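Long-range contacts in major capsid protein (Norovirus Hu/GI.7/TCH-060/USA/2003, PDB 4P12), which forms the protruding (P) domain of the norovirus capsid, which pairs into a dimer and probably mediates attachment to host-cell glycans: residues K77-T82 with G140-T145; V161-S166 with P209-N214; Y203-F208 with T215-C220. One frame throughout, in Å; residues are numbered along the deposited sequence.

Contact 1. Residues K77-T82 with G140-T145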
loop_
_atom_site.group_PDB
_atom_site.type_symbol
_atom_site.label_atom_id
_atom_site.label_comp_id
_atom_site.label_asym_id
_atom_site.label_seq_id
_atom_site.Cartn_x
_atom_site.Cartn_y
_atom_site.Cartn_z
ATOM N N LYS A 77 -17.493 -1.367 -24.337
ATOM C CA LYS A 77 -16.241 -1.936 -23.842
ATOM C C LYS A 77 -16.367 -2.666 -22.508
ATOM O O LYS A 77 -17.278 -2.410 -21.712
ATOM C CB LYS A 77 -15.236 -0.806 -23.634
ATOM C CG LYS A 77 -15.124 0.123 -24.820
ATOM C CD LYS A 77 -14.100 -0.366 -25.813
ATOM C CE LYS A 77 -14.006 0.606 -26.980
ATOM N NZ LYS A 77 -13.468 1.927 -26.540
ATOM N N GLY A 78 -15.405 -3.542 -22.242
ATOM C CA GLY A 78 -15.316 -4.173 -20.940
ATOM C C GLY A 78 -13.903 -4.623 -20.641
ATOM O O GLY A 78 -13.015 -4.509 -21.487
ATOM N N LEU A 79 -13.700 -5.141 -19.432
ATOM C CA LEU A 79 -12.442 -5.787 -19.076
ATOM C C LEU A 79 -12.717 -7.238 -18.783
ATOM O O LEU A 79 -13.606 -7.567 -17.984
ATOM C CB LEU A 79 -11.816 -5.175 -17.821
ATOM C CG LEU A 79 -11.211 -3.783 -17.819
ATOM C CD1 LEU A 79 -10.661 -3.466 -16.417
ATOM C CD2 LEU A 79 -10.102 -3.731 -18.857
ATOM N N ASN A 80 -11.927 -8.104 -19.402
ATOM C CA ASN A 80 -11.897 -9.493 -18.975
ATOM C C ASN A 80 -10.831 -9.565 -17.900
ATOM O O ASN A 80 -9.630 -9.429 -18.177
ATOM C CB ASN A 80 -11.574 -10.430 -20.140
ATOM C CG ASN A 80 -12.771 -10.660 -21.066
ATOM O OD1 ASN A 80 -13.912 -10.840 -20.615
ATOM N ND2 ASN A 80 -12.513 -10.657 -22.369
ATOM N N LEU A 81 -11.282 -9.735 -16.664
ATOM C CA LEU A 81 -10.424 -9.586 -15.508
ATOM C C LEU A 81 -9.349 -10.652 -15.402
ATOM O O LEU A 81 -9.559 -11.817 -15.785
ATOM C CB LEU A 81 -11.276 -9.595 -14.232
ATOM C CG LEU A 81 -12.357 -8.518 -14.130
ATOM C CD1 LEU A 81 -13.241 -8.785 -12.906
ATOM C CD2 LEU A 81 -11.728 -7.132 -14.059
ATOM N N THR A 82 -8.190 -10.235 -14.896
ATOM C CA THR A 82 -7.163 -11.170 -14.456
ATOM C C THR A 82 -6.845 -10.874 -12.995
ATOM O O THR A 82 -7.351 -9.899 -12.419
ATOM C CB THR A 82 -5.873 -11.039 -15.319
ATOM O OG1 THR A 82 -5.292 -9.735 -15.124
ATOM C CG2 THR A 82 -6.194 -11.233 -16.789
ATOM N N GLY A 140 -15.958 -12.928 -13.985
ATOM C CA GLY A 140 -14.705 -12.470 -14.572
ATOM C C GLY A 140 -14.711 -11.314 -15.559
ATOM O O GLY A 140 -13.717 -11.102 -16.254
ATOM N N SER A 141 -15.811 -10.572 -15.663
ATOM C CA SER A 141 -15.781 -9.391 -16.534
ATOM C C SER A 141 -16.632 -8.254 -15.988
ATOM O O SER A 141 -17.611 -8.469 -15.269
ATOM C CB SER A 141 -16.194 -9.713 -17.976
ATOM O OG SER A 141 -17.566 -10.034 -18.069
ATOM N N ILE A 142 -16.230 -7.034 -16.314
ATOM C CA ILE A 142 -17.041 -5.867 -16.019
ATOM C C ILE A 142 -17.071 -4.993 -17.243
ATOM O O ILE A 142 -16.205 -5.101 -18.105
ATOM C CB ILE A 142 -16.480 -5.063 -14.839
ATOM C CG1 ILE A 142 -15.032 -4.627 -15.113
ATOM C CG2 ILE A 142 -16.598 -5.861 -13.535
ATOM C CD1 ILE A 142 -14.440 -3.745 -14.022
ATOM N N GLU A 143 -18.068 -4.130 -17.338
ATOM C CA GLU A 143 -18.053 -3.176 -18.427
ATOM C C GLU A 143 -17.653 -1.815 -17.907
ATOM O O GLU A 143 -17.778 -1.532 -16.716
ATOM C CB GLU A 143 -19.398 -3.164 -19.140
ATOM C CG GLU A 143 -19.641 -4.522 -19.777
ATOM C CD GLU A 143 -20.721 -4.515 -20.826
ATOM O OE1 GLU A 143 -21.375 -3.464 -21.010
ATOM O OE2 GLU A 143 -20.893 -5.568 -21.479
ATOM N N PHE A 144 -17.130 -0.982 -18.797
ATOM C CA PHE A 144 -16.751 0.368 -18.408
ATOM C C PHE A 144 -16.995 1.302 -19.577
ATOM O O PHE A 144 -17.110 0.872 -20.724
ATOM C CB PHE A 144 -15.269 0.431 -17.984
ATOM C CG PHE A 144 -14.293 0.199 -19.122
ATOM C CD1 PHE A 144 -13.914 1.246 -19.964
ATOM C CD2 PHE A 144 -13.757 -1.067 -19.351
ATOM C CE1 PHE A 144 -13.029 1.028 -21.020
ATOM C CE2 PHE A 144 -12.873 -1.290 -20.384
ATOM C CZ PHE A 144 -12.507 -0.247 -21.228
ATOM N N THR A 145 -17.082 2.590 -19.278
ATOM C CA THR A 145 -16.938 3.618 -20.298
ATOM C C THR A 145 -15.725 4.456 -19.924
ATOM O O THR A 145 -15.324 4.490 -18.759
ATOM C CB THR A 145 -18.197 4.501 -20.427
ATOM O OG1 THR A 145 -18.497 5.089 -19.156
ATOM C CG2 THR A 145 -19.396 3.669 -20.884
HETATM O O HOH W 1 -19.052 0.492 -22.712
HETATM O O HOH W 2 -11.881 -13.138 -16.814
#

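Contact 2. Residues V161-S166 with P209-N214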
loop_
_atom_site.group_PDB
_atom_site.type_symbol
_atom_site.label_atom_id
_atom_site.label_comp_id
_atom_site.label_asym_id
_atom_site.label_seq_id
_atom_site.Cartn_x
_atom_site.Cartn_y
_atom_site.Cartn_z
ATOM N N VAL A 161 -15.236 7.374 -6.088
ATOM C CA VAL A 161 -16.556 6.765 -6.290
ATOM C C VAL A 161 -17.639 7.837 -6.276
ATOM O O VAL A 161 -17.453 8.918 -5.699
ATOM C CB VAL A 161 -16.876 5.668 -5.237
ATOM C CG1 VAL A 161 -15.863 4.509 -5.322
ATOM C CG2 VAL A 161 -16.931 6.263 -3.819
ATOM N N SER A 162 -18.767 7.541 -6.916
ATOM C CA SER A 162 -19.842 8.511 -7.053
ATOM C C SER A 162 -21.167 7.753 -7.168
ATOM O O SER A 162 -21.163 6.533 -7.348
ATOM C CB SER A 162 -19.592 9.420 -8.265
ATOM O OG SER A 162 -19.623 8.669 -9.458
ATOM N N PRO A 163 -22.302 8.461 -7.051
ATOM C CA PRO A 163 -23.605 7.776 -7.017
ATOM C C PRO A 163 -23.979 7.047 -8.307
ATOM O O PRO A 163 -23.624 7.482 -9.413
ATOM C CB PRO A 163 -24.600 8.916 -6.779
ATOM C CG PRO A 163 -23.817 9.982 -6.153
ATOM C CD PRO A 163 -22.437 9.898 -6.737
ATOM N N SER A 164 -24.729 5.960 -8.157
ATOM C CA SER A 164 -25.153 5.152 -9.299
ATOM C C SER A 164 -26.122 5.928 -10.169
ATOM O O SER A 164 -26.151 5.755 -11.393
ATOM C CB SER A 164 -25.804 3.855 -8.822
ATOM O OG SER A 164 -24.849 3.029 -8.164
ATOM N N THR A 165 -26.929 6.770 -9.532
ATOM C CA THR A 165 -27.876 7.607 -10.261
ATOM C C THR A 165 -27.836 9.023 -9.701
ATOM O O THR A 165 -27.419 9.244 -8.564
ATOM C CB THR A 165 -29.324 7.070 -10.155
ATOM O OG1 THR A 165 -29.715 6.999 -8.777
ATOM C CG2 THR A 165 -29.436 5.687 -10.787
ATOM N N SER A 166 -28.250 9.987 -10.514
ATOM C CA SER A 166 -28.311 11.377 -10.085
ATOM C C SER A 166 -29.271 11.531 -8.906
ATOM O O SER A 166 -30.406 11.061 -8.954
ATOM C CB SER A 166 -28.755 12.259 -11.253
ATOM O OG SER A 166 -28.872 13.614 -10.865
ATOM N N PRO A 209 -11.828 10.105 -1.643
ATOM C CA PRO A 209 -12.781 10.912 -2.410
ATOM C C PRO A 209 -14.082 10.186 -2.768
ATOM O O PRO A 209 -14.170 9.465 -3.759
ATOM C CB PRO A 209 -11.992 11.308 -3.665
ATOM C CG PRO A 209 -10.891 10.291 -3.785
ATOM C CD PRO A 209 -10.583 9.832 -2.385
ATOM N N ILE A 210 -15.114 10.476 -1.983
ATOM C CA ILE A 210 -16.447 9.948 -2.191
ATOM C C ILE A 210 -17.302 11.151 -2.552
ATOM O O ILE A 210 -17.406 12.101 -1.774
ATOM C CB ILE A 210 -17.020 9.319 -0.905
ATOM C CG1 ILE A 210 -16.139 8.160 -0.421
ATOM C CG2 ILE A 210 -18.467 8.850 -1.135
ATOM C CD1 ILE A 210 -16.614 7.505 0.858
ATOM N N VAL A 211 -17.836 11.157 -3.766
ATOM C CA VAL A 211 -18.739 12.196 -4.211
ATOM C C VAL A 211 -20.139 11.798 -3.776
ATOM O O VAL A 211 -20.567 10.674 -4.031
ATOM C CB VAL A 211 -18.668 12.367 -5.739
ATOM C CG1 VAL A 211 -19.729 13.332 -6.232
ATOM C CG2 VAL A 211 -17.271 12.868 -6.135
ATOM N N SER A 212 -20.799 12.693 -3.049
ATOM C CA SER A 212 -22.154 12.470 -2.537
ATOM C C SER A 212 -22.214 11.340 -1.530
ATOM O O SER A 212 -23.143 10.534 -1.551
ATOM C CB SER A 212 -23.163 12.237 -3.657
ATOM O OG SER A 212 -23.203 13.336 -4.531
ATOM N N GLY A 213 -21.272 11.317 -0.600
ATOM C CA GLY A 213 -21.392 10.422 0.529
ATOM C C GLY A 213 -21.660 11.278 1.740
ATOM O O GLY A 213 -21.470 12.499 1.689
ATOM N N ASN A 214 -22.139 10.674 2.816
ATOM C CA ASN A 214 -22.458 11.464 3.996
ATOM C C ASN A 214 -21.167 12.079 4.547
ATOM O O ASN A 214 -21.161 13.223 5.014
ATOM C CB ASN A 214 -23.171 10.618 5.050
ATOM C CG ASN A 214 -24.625 10.337 4.692
ATOM O OD1 ASN A 214 -25.193 10.954 3.784
ATOM N ND2 ASN A 214 -25.239 9.410 5.423
#

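Contact 3. Residues Y203-F208 with T215-C220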
loop_
_atom_site.group_PDB
_atom_site.type_symbol
_atom_site.label_atom_id
_atom_site.label_comp_id
_atom_site.label_asym_id
_atom_site.label_seq_id
_atom_site.Cartn_x
_atom_site.Cartn_y
_atom_site.Cartn_z
ATOM N N TYR A 203 -14.338 0.244 13.711
ATOM C CA TYR A 203 -14.082 0.534 12.308
ATOM C C TYR A 203 -12.925 1.502 12.173
ATOM O O TYR A 203 -12.848 2.512 12.874
ATOM C CB TYR A 203 -15.338 1.089 11.632
ATOM C CG TYR A 203 -16.465 0.095 11.640
ATOM C CD1 TYR A 203 -16.517 -0.902 10.681
ATOM C CD2 TYR A 203 -17.450 0.127 12.621
ATOM C CE1 TYR A 203 -17.539 -1.843 10.675
ATOM C CE2 TYR A 203 -18.482 -0.818 12.628
ATOM C CZ TYR A 203 -18.501 -1.804 11.656
ATOM O OH TYR A 203 -19.512 -2.751 11.646
ATOM N N PHE A 204 -12.023 1.168 11.262
ATOM C CA PHE A 204 -10.851 1.985 10.987
ATOM C C PHE A 204 -11.139 2.816 9.746
ATOM O O PHE A 204 -11.441 2.266 8.691
ATOM C CB PHE A 204 -9.626 1.077 10.825
ATOM C CG PHE A 204 -9.369 0.222 12.038
ATOM C CD1 PHE A 204 -8.626 0.716 13.096
ATOM C CD2 PHE A 204 -9.931 -1.047 12.147
ATOM C CE1 PHE A 204 -8.401 -0.053 14.233
ATOM C CE2 PHE A 204 -9.726 -1.828 13.289
ATOM C CZ PHE A 204 -8.963 -1.335 14.330
ATOM N N MET A 205 -11.067 4.144 9.887
ATOM C CA MET A 205 -11.550 5.072 8.856
ATOM C C MET A 205 -10.410 5.732 8.105
ATOM O O MET A 205 -9.352 5.990 8.681
ATOM C CB MET A 205 -12.380 6.190 9.491
ATOM C CG MET A 205 -13.468 5.731 10.435
ATOM S SD MET A 205 -14.643 4.608 9.655
ATOM C CE MET A 205 -15.295 5.644 8.361
ATOM N N SER A 206 -10.618 5.978 6.814
ATOM C CA SER A 206 -9.656 6.734 6.011
ATOM C C SER A 206 -10.381 7.787 5.202
ATOM O O SER A 206 -11.493 7.533 4.718
ATOM C CB SER A 206 -8.906 5.828 5.041
ATOM O OG SER A 206 -8.031 4.952 5.735
ATOM N N ASP A 207 -9.754 8.947 5.039
ATOM C CA ASP A 207 -10.256 9.939 4.088
ATOM C C ASP A 207 -10.140 9.346 2.681
ATOM O O ASP A 207 -9.143 8.702 2.358
ATOM C CB ASP A 207 -9.446 11.241 4.175
ATOM C CG ASP A 207 -9.555 11.918 5.540
ATOM O OD1 ASP A 207 -10.595 11.763 6.218
ATOM O OD2 ASP A 207 -8.587 12.615 5.926
ATOM N N PHE A 208 -11.148 9.578 1.834
ATOM C CA PHE A 208 -11.135 9.071 0.462
ATOM C C PHE A 208 -12.134 9.857 -0.352
ATOM O O PHE A 208 -13.173 10.251 0.186
ATOM C CB PHE A 208 -11.511 7.587 0.423
ATOM C CG PHE A 208 -11.175 6.918 -0.870
ATOM C CD1 PHE A 208 -9.854 6.594 -1.168
ATOM C CD2 PHE A 208 -12.171 6.639 -1.802
ATOM C CE1 PHE A 208 -9.531 5.985 -2.366
ATOM C CE2 PHE A 208 -11.850 6.024 -3.000
ATOM C CZ PHE A 208 -10.529 5.698 -3.278
ATOM N N THR A 215 -20.102 11.280 4.581
ATOM C CA THR A 215 -18.744 11.796 4.758
ATOM C C THR A 215 -17.838 11.238 3.674
ATOM O O THR A 215 -18.177 10.237 3.039
ATOM C CB THR A 215 -18.159 11.443 6.131
ATOM O OG1 THR A 215 -18.056 10.017 6.250
ATOM C CG2 THR A 215 -19.044 11.994 7.250
ATOM N N ALA A 216 -16.706 11.891 3.439
ATOM C CA ALA A 216 -15.728 11.373 2.494
ATOM C C ALA A 216 -14.758 10.445 3.224
ATOM O O ALA A 216 -13.551 10.726 3.303
ATOM C CB ALA A 216 -14.996 12.508 1.801
ATOM N N GLN A 217 -15.308 9.388 3.818
ATOM C CA GLN A 217 -14.490 8.414 4.530
ATOM C C GLN A 217 -14.928 6.996 4.209
ATOM O O GLN A 217 -16.092 6.753 3.903
ATOM C CB GLN A 217 -14.579 8.634 6.042
ATOM C CG GLN A 217 -13.791 9.855 6.485
ATOM C CD GLN A 217 -13.147 9.648 7.841
ATOM O OE1 GLN A 217 -11.912 9.518 7.940
ATOM N NE2 GLN A 217 -13.967 9.588 8.888
ATOM N N VAL A 218 -13.990 6.064 4.328
ATOM C CA VAL A 218 -14.248 4.646 4.081
ATOM C C VAL A 218 -13.857 3.836 5.309
ATOM O O VAL A 218 -12.730 3.966 5.800
ATOM C CB VAL A 218 -13.465 4.146 2.845
ATOM C CG1 VAL A 218 -13.611 2.649 2.682
ATOM C CG2 VAL A 218 -13.952 4.859 1.583
ATOM N N PRO A 219 -14.777 2.999 5.820
ATOM C CA PRO A 219 -14.468 2.164 6.987
ATOM C C PRO A 219 -13.852 0.830 6.572
ATOM O O PRO A 219 -14.127 0.351 5.462
ATOM C CB PRO A 219 -15.849 1.923 7.606
ATOM C CG PRO A 219 -16.750 1.857 6.395
ATOM C CD PRO A 219 -16.200 2.906 5.444
ATOM N N CYS A 220 -13.018 0.248 7.431
ATOM C CA CYS A 220 -12.636 -1.156 7.256
ATOM C C CYS A 220 -12.558 -1.814 8.626
ATOM O O CYS A 220 -12.571 -1.118 9.652
ATOM C CB CYS A 220 -11.303 -1.295 6.509
ATOM S SG CYS A 220 -9.838 -0.737 7.436
#

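Contact 1. Residues K77-T82 with G140-T145
Phe144 has its CG between backbone N and carbonyl carbon (chi1 68°), which lays the ring against Lys77, Gly78 and Leu79. Lys77 CB sits over one ring face toward the rim, 4.0 Å from the Phe144 ring centroid, in a CH-pi contact. Lys77 is bent at chi2, and its amine leads away from strand 141-144. Leu79 crosses Phe144 at about a right angle, with Leu79 CG 3.9 Å from Phe144 CE2. Leu127 of strand 124-129 packs on both.

The two strands pair antiparallel. Leu79 N donates to Ile142 O at 2.8 Å, and Ile142 N returns a bond to Leu79 O at 3.2 Å. Gly78 lets the backbones close in: its CA is 3.8 Å from Glu143 CA. Gly140 has a positive phi (111°). Gly140 O is gripped twice, by Leu81 N at 2.8 Å and by a water that also donates to Leu81 O. A second water joins Lys77 N to Phe144 O.

Asn80, Ser141 and Glu143 lie on the other face. The edge strand is thus held by backbone bonds, with apolar packing on one face and polar groups on the other.

Contact 2. Residues V161-S166 with P209-N214
Val161 and Ile210 lie side by side and point the same way, and both are buried. Val161 CG2 touches Ile210 CG1 at 4.0 Å and lies equally near Ile210 CG2. Val170 packs against both residues, and Trp108 and Cys106 also touch Val161. Here the backbones meet in a single bridge. Val211 N donates to Val161 O at 3.0 Å, and the bond is nearly straight (171° at the hydrogen). Its companion, from Val161 N to Pro209 O, is weak at 3.3 Å. The touching parts run almost in the same direction, 5° apart.

Pro163 and Ser212 are partly exposed, yet they make a tight local contact. Pro163 CG presses on Ser212 CB at 3.4 Å, closer than usual for two carbons. Pro163 CD rests 3.4 Å from Val211 O. The looseness begins beyond them: Ser212 has a positive phi, which turns the loop there, and the two segments part. Ser162 brings only its CB to Val211 CB; its OG is hydrogen-bonded to His109 NE2.

The contact joins the end of strand 153-162, in the six-stranded sheet, to the loop of the hairpin 200-207/217-220 in the other sheet. This is consistent with a seam between the P2 and P1 subdomains of a calicivirus P domain. Pro209 and Val211 also pack on Phe113 and Gly121 of the second subunit. Between these two segments one sound and one weak backbone bond accompany a small apolar patch, consistent with a join made largely by burial.

Contact 3. Residues Y203-F208 with T215-C220
Met205 folds over Pro219, and the two side chains cross obliquely. The methionine is bent at chi2 and chi3 (-57° and -61°), which curls its end back over the proline. Met205 SD comes to 3.6 Å from Pro219 CB, and Met205 CE lies 3.7 Å from Pro219 N. Gln217, on the same strand and face as Pro219, crosses Met205 at about a right angle. Asp207 runs alongside Gln217 and points the same way, with the carboxylate and amide planes 45° apart.

These residues share one face of an antiparallel beta hairpin, strands 200-207 and 217-220. Met205 with Pro219 and Asp207 with Gln217 are non-hydrogen-bonded pairs. Pro219, which has no N-H, therefore sits where none is called for across the hairpin. The bonds fall between: Phe204 with Cys220 and Ser206 with Val218, each in both directions. Phe208 N adds a bond to Ala216 O at 3.0 Å. Ala216 is the centre of an inverse gamma turn.

On the opposite face Cys220 SG lies 3.8 Å from Phe204 CB. Cys220 O lies at the edge of the Phe204 ring, 3.6 Å from Phe204 CD2. Just past the strand, Phe208 CB touches Val218 CG2 at 3.8 Å. Asn19 donates to Val218 O and Arg21 to Pro219 O, while Asp207 packs on Val115 of the second subunit.

Overall arrangement
Contacts 2 and 3 are neighbours, with centres 14 Å apart. The loop 209-214 of contact 2 connects the two strands of contact 3. Ile210 joins them directly: its CD1 lies 3.8 Å from Val218 CG2. Both also touch the second subunit, so they lie close to the dimer interface. Contact 1 stands apart. Its centre is 21 Å from that of contact 2, with nearest atoms about 10 Å apart, and 27 Å from the centre of contact 3. Contacts 1 and 2 still reach the same six-stranded sheet, contact 1 through edge strand 141-144 and contact 2 through strand 153-162. Contact 3 belongs to the other antiparallel sheet, and contact 2 is one place where the two meet.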